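Local coordinates for glycosyl hydrolase, family 31/fibronectin type III domain protein (Clostridium perfringens, PDB 4P5Y), which probably serves in carbohydrate breakdown and binds N-acetylgalactosamine through a beta-sandwich module of the F5/8 type C family, at residues S33-D38 and I51-Y56; L62-T67 and K155-A160; N89-E94 and N121-R126. All coordinates share one frame; numbering follows the deposited sequence.

Contact 1. Residues S33-D38 and I51-Y56; sequences SEADRD and IWHSAY. With NGA (2-acetamido-2-deoxy-beta-D-galactopyranose), chain B.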
loop_
_atom_site.group_PDB
_atom_site.type_symbol
_atom_site.label_atom_id
_atom_site.label_comp_id
_atom_site.label_asym_id
_atom_site.label_seq_id
_atom_site.Cartn_x
_atom_site.Cartn_y
_atom_site.Cartn_z
ATOM N N SER A 33 0.981 -4.809 12.113
ATOM C CA SER A 33 1.578 -6.094 12.442
ATOM C C SER A 33 2.312 -6.692 11.230
ATOM O O SER A 33 2.226 -6.181 10.109
ATOM C CB SER A 33 0.505 -7.053 12.980
ATOM O OG SER A 33 -0.507 -7.311 12.018
ATOM N N GLU A 34 3.064 -7.756 11.474
ATOM C CA GLU A 34 3.836 -8.418 10.436
ATOM C C GLU A 34 3.765 -9.879 10.740
ATOM O O GLU A 34 3.758 -10.251 11.899
ATOM C CB GLU A 34 5.298 -7.965 10.418
ATOM C CG GLU A 34 5.529 -6.466 10.387
ATOM C CD GLU A 34 7.005 -6.109 10.486
ATOM O OE1 GLU A 34 7.508 -5.903 11.618
ATOM O OE2 GLU A 34 7.667 -6.031 9.430
ATOM N N ALA A 35 3.710 -10.713 9.716
ATOM C CA ALA A 35 3.599 -12.139 9.943
ATOM C C ALA A 35 4.723 -12.851 9.227
ATOM O O ALA A 35 5.254 -12.343 8.223
ATOM C CB ALA A 35 2.253 -12.658 9.469
ATOM N N ASP A 36 5.088 -14.023 9.744
ATOM C CA ASP A 36 6.039 -14.880 9.055
ATOM C C ASP A 36 7.315 -14.102 8.734
ATOM O O ASP A 36 7.881 -13.454 9.604
ATOM C CB ASP A 36 5.391 -15.444 7.790
ATOM C CG ASP A 36 4.128 -16.230 8.099
ATOM O OD1 ASP A 36 4.162 -17.001 9.082
ATOM O OD2 ASP A 36 3.108 -16.072 7.388
ATOM N N ARG A 37 7.762 -14.137 7.488
ATOM C CA ARG A 37 8.915 -13.317 7.128
ATOM C C ARG A 37 8.519 -12.164 6.209
ATOM O O ARG A 37 9.352 -11.588 5.534
ATOM C CB ARG A 37 10.000 -14.167 6.465
ATOM C CG ARG A 37 10.808 -15.032 7.421
ATOM C CD ARG A 37 12.020 -15.603 6.686
ATOM N NE ARG A 37 12.495 -16.855 7.266
ATOM C CZ ARG A 37 11.901 -18.030 7.084
ATOM N NH1 ARG A 37 10.802 -18.110 6.347
ATOM N NH2 ARG A 37 12.400 -19.123 7.641
ATOM N N ASP A 38 7.240 -11.822 6.199
ATOM C CA ASP A 38 6.732 -10.803 5.294
ATOM C C ASP A 38 6.720 -9.410 5.934
ATOM O O ASP A 38 5.673 -8.892 6.313
ATOM C CB ASP A 38 5.349 -11.222 4.824
ATOM C CG ASP A 38 5.387 -12.528 4.059
ATOM O OD1 ASP A 38 6.456 -12.822 3.488
ATOM O OD2 ASP A 38 4.374 -13.259 4.020
ATOM N N ILE A 51 6.657 -9.584 -0.128
ATOM C CA ILE A 51 5.484 -8.890 0.367
ATOM C C ILE A 51 5.598 -8.501 1.828
ATOM O O ILE A 51 6.352 -9.094 2.598
ATOM C CB ILE A 51 4.208 -9.743 0.206
ATOM C CG1 ILE A 51 4.223 -10.906 1.206
ATOM C CG2 ILE A 51 4.060 -10.213 -1.241
ATOM C CD1 ILE A 51 3.079 -11.873 1.028
ATOM N N TRP A 52 4.842 -7.473 2.186
ATOM C CA TRP A 52 4.426 -7.275 3.561
ATOM C C TRP A 52 3.101 -7.988 3.787
ATOM O O TRP A 52 2.183 -7.872 2.986
ATOM C CB TRP A 52 4.274 -5.795 3.877
ATOM C CG TRP A 52 3.543 -5.548 5.150
ATOM C CD1 TRP A 52 3.921 -5.945 6.401
ATOM C CD2 TRP A 52 2.322 -4.820 5.311
ATOM N NE1 TRP A 52 3.007 -5.514 7.330
ATOM C CE2 TRP A 52 2.015 -4.821 6.686
ATOM C CE3 TRP A 52 1.462 -4.161 4.429
ATOM C CZ2 TRP A 52 0.873 -4.195 7.199
ATOM C CZ3 TRP A 52 0.323 -3.545 4.942
ATOM C CH2 TRP A 52 0.043 -3.569 6.313
ATOM N N HIS A 53 3.012 -8.735 4.872
ATOM C CA HIS A 53 1.776 -9.410 5.251
ATOM C C HIS A 53 1.570 -9.090 6.723
ATOM O O HIS A 53 2.542 -9.055 7.487
ATOM C CB HIS A 53 1.877 -10.919 5.005
ATOM C CG HIS A 53 0.558 -11.626 4.927
ATOM N ND1 HIS A 53 -0.318 -11.694 5.988
ATOM C CD2 HIS A 53 -0.020 -12.323 3.921
ATOM C CE1 HIS A 53 -1.383 -12.391 5.636
ATOM N NE2 HIS A 53 -1.228 -12.782 4.384
ATOM N N SER A 54 0.331 -8.822 7.117
ATOM C CA SER A 54 0.033 -8.522 8.518
ATOM C C SER A 54 -0.309 -9.810 9.264
ATOM O O SER A 54 -0.503 -10.865 8.648
ATOM C CB SER A 54 -1.105 -7.507 8.631
ATOM O OG SER A 54 -2.302 -8.032 8.077
ATOM N N ALA A 55 -0.374 -9.730 10.589
ATOM C CA ALA A 55 -0.585 -10.931 11.397
ATOM C C ALA A 55 -1.971 -11.520 11.141
ATOM O O ALA A 55 -2.911 -10.806 10.777
ATOM C CB ALA A 55 -0.395 -10.626 12.879
ATOM N N TYR A 56 -2.092 -12.832 11.316
ATOM C CA TYR A 56 -3.373 -13.497 11.136
ATOM C C TYR A 56 -3.638 -14.480 12.260
ATOM O O TYR A 56 -4.198 -15.551 12.045
ATOM C CB TYR A 56 -3.435 -14.206 9.775
ATOM C CG TYR A 56 -2.213 -15.037 9.437
ATOM C CD1 TYR A 56 -2.118 -16.371 9.826
ATOM C CD2 TYR A 56 -1.165 -14.493 8.727
ATOM C CE1 TYR A 56 -1.008 -17.129 9.519
ATOM C CE2 TYR A 56 -0.053 -15.241 8.413
ATOM C CZ TYR A 56 0.030 -16.559 8.809
ATOM O OH TYR A 56 1.157 -17.294 8.484
HETATM C C1 NGA B . -0.981 -18.782 4.578
HETATM C C2 NGA B . -0.089 -17.759 3.878
HETATM C C3 NGA B . 0.113 -16.552 4.793
HETATM C C4 NGA B . -1.242 -16.028 5.256
HETATM C C5 NGA B . -2.011 -17.162 5.914
HETATM C C6 NGA B . -3.363 -16.716 6.472
HETATM C C7 NGA B . 1.442 -18.712 2.212
HETATM C C8 NGA B . 2.771 -19.376 1.980
HETATM N N2 NGA B . 1.192 -18.327 3.469
HETATM O O1 NGA B . -1.295 -19.841 3.703
HETATM O O3 NGA B . 0.858 -15.540 4.143
HETATM O O4 NGA B . -1.973 -15.551 4.148
HETATM O O5 NGA B . -2.192 -18.168 4.952
HETATM O O6 NGA B . -4.369 -17.638 6.101
HETATM O O7 NGA B . 0.655 -18.560 1.268
#
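Tyr56 reaches across to Asp36 with its hydroxyl while its ring lies against the bound N-acetylgalactosamine. Its CG sits between the backbone N and the carbonyl carbon (chi1 47°). The ring extends beneath the sugar: CB is 4.1 Å from NGA C6, CG closes to 3.6 Å from that C6, and C5 stands over the ring centre. CE2 lies close to NGA C4 and also touches Ala35 CB at 3.6 Å, obliquely to the ring. At the tip, OH donates to Asp36 OD2 over 2.5 Å, using the syn lone pair of this oxygen at the ring edge. An aromatic ring under the apolar side of a galactose-type sugar, with a histidine at its axial O4, is consistent with the galactose-binding members of the F5/8 type C family. Here His53 NE2 bonds NGA O4 weakly, and ND1 donates to a lone pair of Ser54 O in the imidazole plane, fixing the ring's rotation. Backbone bonds flank the type II' turn Ala35-Asp38: Ala35 N to His53 O, and His53 N to Asp38 O (3.0 Å, 168°). Asp38 packs on Ile51 CG1 and His53 CB. Two bonds use side chains: Trp52 NE1 to Ser33 O, in both indole and carbonyl planes, and Ala55 N to Ser33 OG.

Contact 2. Residues L62-T67 and K155-A160; sequences LPVSIT and KYASAA. With CA (calcium ion), chain C; NGA (2-acetamido-2-deoxy-beta-D-galactopyranose), chain B.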
loop_
_atom_site.group_PDB
_atom_site.type_symbol
_atom_site.label_atom_id
_atom_site.label_comp_id
_atom_site.label_asym_id
_atom_site.label_seq_id
_atom_site.Cartn_x
_atom_site.Cartn_y
_atom_site.Cartn_z
ATOM N N LEU A 62 -8.791 -6.381 10.694
ATOM C CA LEU A 62 -8.596 -5.084 10.055
ATOM C C LEU A 62 -9.196 -3.993 10.939
ATOM O O LEU A 62 -9.947 -4.283 11.876
ATOM C CB LEU A 62 -9.230 -5.066 8.659
ATOM C CG LEU A 62 -8.643 -6.048 7.637
ATOM C CD1 LEU A 62 -9.261 -5.865 6.250
ATOM C CD2 LEU A 62 -7.130 -5.915 7.561
ATOM N N PRO A 63 -8.854 -2.732 10.663
ATOM C CA PRO A 63 -7.890 -2.373 9.621
ATOM C C PRO A 63 -6.465 -2.539 10.097
ATOM O O PRO A 63 -6.237 -2.583 11.301
ATOM C CB PRO A 63 -8.203 -0.901 9.337
ATOM C CG PRO A 63 -8.805 -0.400 10.595
ATOM C CD PRO A 63 -9.527 -1.554 11.232
ATOM N N VAL A 64 -5.532 -2.671 9.154
ATOM C CA VAL A 64 -4.109 -2.601 9.443
ATOM C C VAL A 64 -3.561 -1.514 8.527
ATOM O O VAL A 64 -4.198 -1.154 7.542
ATOM C CB VAL A 64 -3.371 -3.943 9.204
ATOM C CG1 VAL A 64 -3.815 -4.991 10.201
ATOM C CG2 VAL A 64 -3.569 -4.432 7.764
ATOM N N SER A 65 -2.393 -0.979 8.845
ATOM C CA SER A 65 -1.817 0.053 8.002
ATOM C C SER A 65 -0.302 0.007 8.059
ATOM O O SER A 65 0.274 -0.633 8.941
ATOM C CB SER A 65 -2.326 1.429 8.422
ATOM O OG SER A 65 -1.814 1.772 9.690
ATOM N N ILE A 66 0.333 0.678 7.105
ATOM C CA ILE A 66 1.790 0.706 7.003
ATOM C C ILE A 66 2.263 2.132 6.702
ATOM O O ILE A 66 1.645 2.853 5.913
ATOM C CB ILE A 66 2.276 -0.261 5.922
ATOM C CG1 ILE A 66 3.797 -0.191 5.770
ATOM C CG2 ILE A 66 1.609 0.047 4.612
ATOM C CD1 ILE A 66 4.378 -1.333 4.919
ATOM N N THR A 67 3.331 2.560 7.362
ATOM C CA THR A 67 3.774 3.925 7.182
ATOM C C THR A 67 5.099 3.961 6.467
ATOM O O THR A 67 6.084 3.387 6.917
ATOM C CB THR A 67 3.893 4.675 8.512
ATOM O OG1 THR A 67 2.594 4.808 9.097
ATOM C CG2 THR A 67 4.498 6.068 8.282
ATOM N N LYS A 155 -9.502 -9.923 7.264
ATOM C CA LYS A 155 -8.757 -10.189 8.484
ATOM C C LYS A 155 -7.309 -9.710 8.366
ATOM O O LYS A 155 -6.781 -9.078 9.279
ATOM C CB LYS A 155 -8.792 -11.677 8.827
ATOM C CG LYS A 155 -7.996 -12.069 10.079
ATOM C CD LYS A 155 -8.157 -13.562 10.337
ATOM C CE LYS A 155 -7.444 -14.027 11.599
ATOM N NZ LYS A 155 -8.168 -13.653 12.840
ATOM N N TYR A 156 -6.670 -9.998 7.239
ATOM C CA TYR A 156 -5.275 -9.636 7.078
ATOM C C TYR A 156 -5.007 -8.972 5.731
ATOM O O TYR A 156 -5.734 -9.190 4.763
ATOM C CB TYR A 156 -4.385 -10.873 7.262
ATOM C CG TYR A 156 -4.922 -12.122 6.626
ATOM C CD1 TYR A 156 -4.817 -12.336 5.256
ATOM C CD2 TYR A 156 -5.536 -13.094 7.392
ATOM C CE1 TYR A 156 -5.317 -13.491 4.666
ATOM C CE2 TYR A 156 -6.035 -14.249 6.816
ATOM C CZ TYR A 156 -5.922 -14.444 5.457
ATOM O OH TYR A 156 -6.422 -15.598 4.905
ATOM N N ALA A 157 -3.960 -8.152 5.684
ATOM C CA ALA A 157 -3.576 -7.473 4.450
ATOM C C ALA A 157 -2.146 -7.789 4.042
ATOM O O ALA A 157 -1.264 -8.040 4.883
ATOM C CB ALA A 157 -3.743 -5.979 4.596
ATOM N N SER A 158 -1.921 -7.766 2.735
ATOM C CA SER A 158 -0.569 -7.813 2.202
ATOM C C SER A 158 -0.408 -6.782 1.087
ATOM O O SER A 158 -1.387 -6.265 0.547
ATOM C CB SER A 158 -0.223 -9.225 1.711
ATOM O OG SER A 158 -1.167 -9.716 0.775
ATOM N N ALA A 159 0.840 -6.455 0.785
ATOM C CA ALA A 159 1.173 -5.621 -0.365
ATOM C C ALA A 159 2.531 -6.060 -0.879
ATOM O O ALA A 159 3.478 -6.238 -0.095
ATOM C CB ALA A 159 1.187 -4.134 -0.001
ATOM N N ALA A 160 2.620 -6.247 -2.186
ATOM C CA ALA A 160 3.887 -6.602 -2.805
ATOM C C ALA A 160 4.716 -5.340 -3.005
ATOM O O ALA A 160 5.904 -5.326 -2.727
ATOM C CB ALA A 160 3.661 -7.339 -4.138
HETATM CA CA CA C . 8.142 -6.177 -2.353
HETATM C C1 NGA B . -0.981 -18.782 4.578
HETATM C C2 NGA B . -0.089 -17.759 3.878
HETATM C C3 NGA B . 0.113 -16.552 4.793
HETATM C C4 NGA B . -1.242 -16.028 5.256
HETATM C C5 NGA B . -2.011 -17.162 5.914
HETATM C C6 NGA B . -3.363 -16.716 6.472
HETATM C C7 NGA B . 1.442 -18.712 2.212
HETATM C C8 NGA B . 2.771 -19.376 1.980
HETATM N N2 NGA B . 1.192 -18.327 3.469
HETATM O O1 NGA B . -1.295 -19.841 3.703
HETATM O O3 NGA B . 0.858 -15.540 4.143
HETATM O O4 NGA B . -1.973 -15.551 4.148
HETATM O O5 NGA B . -2.192 -18.168 4.952
HETATM O O6 NGA B . -4.369 -17.638 6.101
HETATM O O7 NGA B . 0.655 -18.560 1.268
#
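Val64 CG2 meets Ala157 CB at 3.5 Å, and Leu62 CD2 lies 3.6 Å from Lys155 O; these two methyl contacts make up most of a small interface of 185 Å². Both CB atoms of the Val64-Ala157 pair are directed toward the opposite segment; with CG1 of Val64 anti to the carbonyl carbon (chi1 -67°), CG2 falls between N and C, and it is this methyl that meets Ala157. Leu62 works differently: its CD2 spreads along the Lys155-Tyr156 backbone, reaching 4.1 Å from Tyr156 N, so it packs on peptide atoms and not on another side chain. A cis peptide between Leu62 and Pro63 bends the chain just before the strand begins.

In the next shell, Ser54 OG accepts from Ala157 N, tying this backbone to the loop after strand 52-53, while Thr148 OG1 bonds Tyr156 O. Tyr156 leaves the backbone away from residues 62-67, and its ring end lies beside the sugar, CZ 3.6 Å from NGA C6 and OH 3.1 Å from NGA O6. At the other end of 155-160, Ala160 O binds the calcium ion at 2.4 Å. In the fold, Val64 opens strand 64-70 of the five-stranded sheet, paired there with strand 140-148, whereas Ala157 leads into strand 158-166, which lies between strands 52-53 and 73-82 in the four-stranded sheet; the contact thus spans the two layers of the sandwich.

Contact 3. Residues N89-E94 and N121-R126; sequences NGHVTE and NALANR. With NGA (2-acetamido-2-deoxy-beta-D-galactopyranose), chain B.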
loop_
_atom_site.group_PDB
_atom_site.type_symbol
_atom_site.label_atom_id
_atom_site.label_comp_id
_atom_site.label_asym_id
_atom_site.label_seq_id
_atom_site.Cartn_x
_atom_site.Cartn_y
_atom_site.Cartn_z
ATOM N N ASN A 89 -4.295 -13.944 -0.869
ATOM C CA ASN A 89 -4.354 -13.691 0.564
ATOM C C ASN A 89 -3.755 -12.342 0.958
ATOM O O ASN A 89 -2.545 -12.117 0.847
ATOM C CB ASN A 89 -3.669 -14.825 1.329
ATOM C CG ASN A 89 -4.620 -15.967 1.632
ATOM O OD1 ASN A 89 -5.711 -16.041 1.061
ATOM N ND2 ASN A 89 -4.224 -16.852 2.544
ATOM N N GLY A 90 -4.630 -11.452 1.417
ATOM C CA GLY A 90 -4.246 -10.119 1.817
ATOM C C GLY A 90 -4.485 -9.099 0.715
ATOM O O GLY A 90 -4.120 -7.933 0.872
ATOM N N HIS A 91 -5.077 -9.521 -0.403
ATOM C CA HIS A 91 -5.412 -8.580 -1.476
ATOM C C HIS A 91 -6.337 -7.466 -0.984
ATOM O O HIS A 91 -7.466 -7.733 -0.564
ATOM C CB HIS A 91 -6.062 -9.307 -2.654
ATOM C CG HIS A 91 -5.080 -9.902 -3.620
ATOM N ND1 HIS A 91 -5.419 -10.232 -4.914
ATOM C CD2 HIS A 91 -3.778 -10.237 -3.473
ATOM C CE1 HIS A 91 -4.364 -10.746 -5.522
ATOM N NE2 HIS A 91 -3.358 -10.763 -4.669
ATOM N N VAL A 92 -5.865 -6.222 -1.047
ATOM C CA VAL A 92 -6.620 -5.083 -0.514
ATOM C C VAL A 92 -7.641 -4.550 -1.507
ATOM O O VAL A 92 -7.302 -4.231 -2.651
ATOM C CB VAL A 92 -5.696 -3.919 -0.103
ATOM C CG1 VAL A 92 -6.526 -2.744 0.403
ATOM C CG2 VAL A 92 -4.703 -4.374 0.956
ATOM N N THR A 93 -8.887 -4.433 -1.055
ATOM C CA THR A 93 -9.967 -4.017 -1.943
ATOM C C THR A 93 -10.547 -2.667 -1.542
ATOM O O THR A 93 -11.246 -2.025 -2.327
ATOM C CB THR A 93 -11.093 -5.059 -1.963
ATOM O OG1 THR A 93 -11.728 -5.102 -0.676
ATOM C CG2 THR A 93 -10.526 -6.425 -2.288
ATOM N N GLU A 94 -10.266 -2.251 -0.311
ATOM C CA GLU A 94 -10.653 -0.925 0.162
ATOM C C GLU A 94 -9.562 -0.342 1.054
ATOM O O GLU A 94 -9.036 -1.026 1.926
ATOM C CB GLU A 94 -11.974 -0.991 0.902
ATOM C CG GLU A 94 -12.591 0.356 1.146
ATOM C CD GLU A 94 -13.965 0.226 1.736
ATOM O OE1 GLU A 94 -14.829 -0.385 1.072
ATOM O OE2 GLU A 94 -14.173 0.708 2.866
ATOM N N ASN A 121 -12.776 -13.529 -5.725
ATOM C CA ASN A 121 -11.739 -14.194 -4.926
ATOM C C ASN A 121 -10.356 -13.522 -4.978
ATOM O O ASN A 121 -9.473 -13.854 -4.187
ATOM C CB ASN A 121 -11.591 -15.656 -5.372
ATOM C CG ASN A 121 -10.821 -15.795 -6.685
ATOM O OD1 ASN A 121 -10.807 -14.884 -7.514
ATOM N ND2 ASN A 121 -10.172 -16.934 -6.871
ATOM N N ALA A 122 -10.166 -12.604 -5.927
ATOM C CA ALA A 122 -8.888 -11.909 -6.091
ATOM C C ALA A 122 -9.096 -10.562 -6.773
ATOM O O ALA A 122 -10.155 -10.321 -7.361
ATOM C CB ALA A 122 -7.913 -12.755 -6.892
ATOM N N LEU A 123 -8.098 -9.687 -6.695
ATOM C CA LEU A 123 -8.172 -8.411 -7.399
ATOM C C LEU A 123 -8.283 -8.612 -8.913
ATOM O O LEU A 123 -7.644 -9.501 -9.472
ATOM C CB LEU A 123 -6.957 -7.541 -7.065
ATOM C CG LEU A 123 -7.050 -6.770 -5.744
ATOM C CD1 LEU A 123 -5.956 -5.723 -5.654
ATOM C CD2 LEU A 123 -8.403 -6.122 -5.617
ATOM N N ALA A 124 -9.099 -7.787 -9.570
ATOM C CA ALA A 124 -9.314 -7.894 -11.021
ATOM C C ALA A 124 -8.055 -7.528 -11.757
ATOM O O ALA A 124 -7.736 -8.091 -12.801
ATOM C CB ALA A 124 -10.443 -6.999 -11.468
ATOM N N ASN A 125 -7.346 -6.559 -11.198
ATOM C CA ASN A 125 -6.076 -6.118 -11.735
ATOM C C ASN A 125 -4.968 -6.632 -10.840
ATOM O O ASN A 125 -4.899 -6.269 -9.672
ATOM C CB ASN A 125 -6.048 -4.599 -11.832
ATOM C CG ASN A 125 -4.737 -4.079 -12.361
ATOM O OD1 ASN A 125 -3.952 -4.831 -12.941
ATOM N ND2 ASN A 125 -4.484 -2.781 -12.159
ATOM N N ARG A 126 -4.108 -7.483 -11.381
ATOM C CA ARG A 126 -3.116 -8.165 -10.555
ATOM C C ARG A 126 -1.758 -7.493 -10.686
ATOM O O ARG A 126 -0.773 -7.904 -10.067
ATOM C CB ARG A 126 -3.042 -9.645 -10.936
ATOM C CG ARG A 126 -4.387 -10.373 -10.830
ATOM C CD ARG A 126 -4.663 -10.800 -9.400
ATOM N NE ARG A 126 -3.499 -11.494 -8.859
ATOM C CZ ARG A 126 -3.533 -12.688 -8.278
ATOM N NH1 ARG A 126 -4.688 -13.330 -8.134
ATOM N NH2 ARG A 126 -2.407 -13.229 -7.831
HETATM C C1 NGA B . -0.981 -18.782 4.578
HETATM C C2 NGA B . -0.089 -17.759 3.878
HETATM C C3 NGA B . 0.113 -16.552 4.793
HETATM C C4 NGA B . -1.242 -16.028 5.256
HETATM C C5 NGA B . -2.011 -17.162 5.914
HETATM C C6 NGA B . -3.363 -16.716 6.472
HETATM C C7 NGA B . 1.442 -18.712 2.212
HETATM C C8 NGA B . 2.771 -19.376 1.980
HETATM N N2 NGA B . 1.192 -18.327 3.469
HETATM O O1 NGA B . -1.295 -19.841 3.703
HETATM O O3 NGA B . 0.858 -15.540 4.143
HETATM O O4 NGA B . -1.973 -15.551 4.148
HETATM O O5 NGA B . -2.192 -18.168 4.952
HETATM O O6 NGA B . -4.369 -17.638 6.101
HETATM O O7 NGA B . 0.655 -18.560 1.268
#
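His91 turns its ring edge toward the loop 121-126, and two different residues meet that edge. Leu123 N donates to His91 ND1 at 3.3 Å, long but almost perfectly straight (176°), and it lies close to the imidazole plane. ND1 is therefore an acceptor; with NE2 bonded to Arg84 O, the ring is held at both nitrogens, which fixes its flip and suggests that the proton sits on NE2.

Between those nitrogens, His91 CE1 points at the guanidinium of Arg126, 3.5 Å from its CZ and over the centre of its face. The planes stand 85° apart, a T-shaped arrangement in which imidazole is the edge and guanidinium the face. In Arg126 the chain bends at chi2 (-82°) and chi3, which turns the guanidinium face to CE1, with NE and CZ at the imidazole edge. Leu123 has CG anti to its carbonyl carbon, and that rotamer sends both methyls toward residues 92-93, with CD1 3.6 Å from Val92 O and CD2 4.0 Å from Thr93 CG2.

In the backbone, Gly90 and His91 both face Leu149, a G1 beta bulge, and Thr93 with Glu94 forms a classic bulge opposite Lys147. Asn89, just ahead of the first bulge, uses ND2 to bond NGA O4 at 3.1 Å and, weakly, NGA O5, while OD1 accepts from Asp151 N. Residues 121-126 pack on the loop that carries Asn89; sugar-binding residues on loops at one end of a beta sandwich are consistent with galactose-binding F5/8 type C modules.

How the contacts relate
Contact 1 is partly buried at the edge of the four-stranded sheet; contacts 2 and 3 are buried. Contact 1 has mainly polar chemistry, contact 2 rests on methyl packing, and contact 3 combines one backbone-to-ring bond with leucine packing and a stacked guanidinium. Contacts 1 and 2 meet most directly, through Ser54 N to Ala157 O and Trp52 N to Ala159 O, both 2.9 Å, probably strand-pairing bonds. Contact 3 joins contact 2 through Ser158, whose N approaches Gly90 O and OG Asn89 O, and meets contact 1 only by packing of His53 on Asn89. All three touch the sugar, supplying His53 and Tyr56, then Tyr156, then Asn89; contact 2 alone also contributes a calcium ligand.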